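Local structure of phenylacetate-CoA oxygenase subunit PaaB (Ralstonia eutropha JMP134, 3EGR) at residues E6-V12 and H24-A30. The protein is probably a component of the multisubunit oxygenase that attacks the aromatic ring of phenylacetyl-CoA during bacterial phenylacetate degradation. Coordinates in Å, arbitrary orientation, origin at the centre of the assembly. Numbering follows the deposited sequence.
Sequences EWPLWEV and HCGSLHA
Antiparallel pairing satisfies backbone donors and acceptors at alternate residues; a proline, lacking the amide hydrogen, leaves an acceptor to another donor. Here 9-12 and 24-29 are extended except at C25-G26 and antiparallel, their axes 4.6 Å apart at closest approach and 149° between N-to-C directions. L9/H29 and E11/S27 are non-hydrogen-bonded pairs (CA-CA 4.5 and 4.6 Å). Between them, W10/L28 is a hydrogen-bonded pair: W10 N to L28 O is 2.8 Å, L28 N to W10 O 3.0 Å. Beyond the strand end, A30 N donates to P8 O (3.1 Å), but P8 N cannot answer; the W10 indole, with chi1 m, folds back so that NE1 reaches A30 O at 3.0 Å. The two strands form the β-hairpin 9-15/23-29, in which 9-15 is the central strand of a three-stranded antiparallel sheet; its other edge bonds through L9 to S58 and through E11 to V56. At the far end V12 N donates to G26 O (2.9 Å), whereas V12 O receives C25 N (3.0 Å), a one-residue slip that fits a β-bulge; C25 has phi/psi -120/-4 and G26 153/-165, the latter a conformation calling for glycine. On the L9/E11 face, E11 (chi1 m, chi2 m) uses OE1 to accept both S27 OG and H24 NE2, each at 2.7 Å; its OE2 has a weak bond to S58. L9 CD1 makes a CH-pi contact 3.6 Å from the H29 ring centroid, while H29 NE2 is weakly hydrogen-bonded to E6 OE2 of the second subunit. On the opposite face V12 CG2 packs on L28 CG (4.0 Å), both side chains touching helix 33-45.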
# COMPACT_ATOMS: atom_id res chain seq x y z
N GLU A 6 -1.19 15.13 7.17
CA GLU A 6 -0.50 13.95 7.71
C GLU A 6 0.85 13.82 7.06
O GLU A 6 0.99 14.11 5.89
CB GLU A 6 -1.28 12.66 7.41
CG GLU A 6 -2.69 12.61 7.99
CD GLU A 6 -2.72 12.28 9.47
OE1 GLU A 6 -1.86 11.49 9.93
OE2 GLU A 6 -3.62 12.80 10.18
N TRP A 7 1.84 13.36 7.83
CA TRP A 7 3.21 13.20 7.36
C TRP A 7 3.70 11.80 7.68
O TRP A 7 4.58 11.62 8.53
CB TRP A 7 4.13 14.21 8.03
CG TRP A 7 3.98 15.60 7.55
CD1 TRP A 7 2.93 16.44 7.78
CD2 TRP A 7 4.91 16.34 6.75
NE1 TRP A 7 3.14 17.63 7.17
CE2 TRP A 7 4.36 17.61 6.54
CE3 TRP A 7 6.18 16.05 6.22
CZ2 TRP A 7 5.02 18.61 5.82
CZ3 TRP A 7 6.83 17.03 5.49
CH2 TRP A 7 6.25 18.30 5.30
N PRO A 8 3.13 10.80 7.01
CA PRO A 8 3.51 9.43 7.29
C PRO A 8 4.98 9.12 6.94
O PRO A 8 5.65 9.92 6.26
CB PRO A 8 2.56 8.62 6.41
CG PRO A 8 2.20 9.55 5.31
CD PRO A 8 2.13 10.89 5.94
N LEU A 9 5.44 7.96 7.42
CA LEU A 9 6.81 7.50 7.24
C LEU A 9 6.94 6.76 5.91
O LEU A 9 6.05 6.00 5.52
CB LEU A 9 7.22 6.58 8.40
CG LEU A 9 8.71 6.17 8.43
CD1 LEU A 9 9.57 7.39 8.87
CD2 LEU A 9 8.93 4.96 9.33
N TRP A 10 8.06 7.01 5.22
CA TRP A 10 8.38 6.39 3.92
C TRP A 10 9.75 5.76 4.02
O TRP A 10 10.65 6.31 4.65
CB TRP A 10 8.39 7.43 2.80
CG TRP A 10 7.07 8.16 2.67
CD1 TRP A 10 6.62 9.14 3.49
CD2 TRP A 10 6.04 7.94 1.70
NE1 TRP A 10 5.38 9.54 3.10
CE2 TRP A 10 4.99 8.82 2.00
CE3 TRP A 10 5.91 7.09 0.59
CZ2 TRP A 10 3.82 8.88 1.25
CZ3 TRP A 10 4.72 7.15 -0.16
CH2 TRP A 10 3.71 8.05 0.17
N GLU A 11 9.90 4.59 3.42
CA GLU A 11 11.23 4.01 3.28
C GLU A 11 11.76 4.36 1.90
O GLU A 11 11.01 4.38 0.91
CB GLU A 11 11.19 2.50 3.48
CG GLU A 11 10.68 2.05 4.85
CD GLU A 11 11.44 2.65 6.00
OE1 GLU A 11 12.65 2.94 5.87
OE2 GLU A 11 10.83 2.83 7.06
N VAL A 12 13.06 4.65 1.85
CA VAL A 12 13.71 5.11 0.64
C VAL A 12 14.74 4.08 0.20
O VAL A 12 15.60 3.66 0.98
CB VAL A 12 14.42 6.46 0.92
CG1 VAL A 12 15.19 6.95 -0.31
CG2 VAL A 12 13.42 7.49 1.38
N HIS A 24 18.27 -0.02 0.45
CA HIS A 24 17.60 0.81 1.44
C HIS A 24 18.61 1.75 2.06
O HIS A 24 19.64 1.30 2.55
CB HIS A 24 17.00 -0.06 2.54
CG HIS A 24 16.25 0.71 3.58
ND1 HIS A 24 16.49 0.57 4.92
CD2 HIS A 24 15.23 1.61 3.47
CE1 HIS A 24 15.68 1.36 5.60
NE2 HIS A 24 14.90 1.99 4.74
N CYS A 25 18.32 3.04 2.04
CA CYS A 25 19.27 4.01 2.56
C CYS A 25 18.74 4.86 3.73
O CYS A 25 19.48 5.63 4.31
CB CYS A 25 19.79 4.90 1.42
SG CYS A 25 18.54 5.89 0.64
N GLY A 26 17.46 4.70 4.08
CA GLY A 26 16.89 5.39 5.22
C GLY A 26 15.40 5.61 5.10
O GLY A 26 14.74 5.00 4.24
N SER A 27 14.90 6.51 5.95
CA SER A 27 13.48 6.83 6.07
C SER A 27 13.29 8.32 6.03
O SER A 27 14.24 9.06 6.27
CB SER A 27 12.94 6.38 7.42
OG SER A 27 13.13 4.99 7.55
N LEU A 28 12.07 8.76 5.76
CA LEU A 28 11.71 10.15 5.96
C LEU A 28 10.19 10.30 6.04
O LEU A 28 9.46 9.42 5.60
CB LEU A 28 12.31 11.03 4.85
CG LEU A 28 12.05 10.65 3.39
CD1 LEU A 28 10.57 10.78 3.06
CD2 LEU A 28 12.92 11.51 2.45
N HIS A 29 9.74 11.40 6.63
CA HIS A 29 8.32 11.71 6.69
C HIS A 29 7.93 12.71 5.63
O HIS A 29 8.61 13.73 5.46
CB HIS A 29 7.94 12.28 8.06
CG HIS A 29 8.11 11.30 9.18
ND1 HIS A 29 9.30 11.15 9.86
CD2 HIS A 29 7.24 10.42 9.73
CE1 HIS A 29 9.15 10.22 10.79
NE2 HIS A 29 7.92 9.75 10.72
N ALA A 30 6.84 12.42 4.92
CA ALA A 30 6.38 13.27 3.81
C ALA A 30 4.88 13.14 3.62
O ALA A 30 4.28 12.14 3.99
CB ALA A 30 7.10 12.91 2.51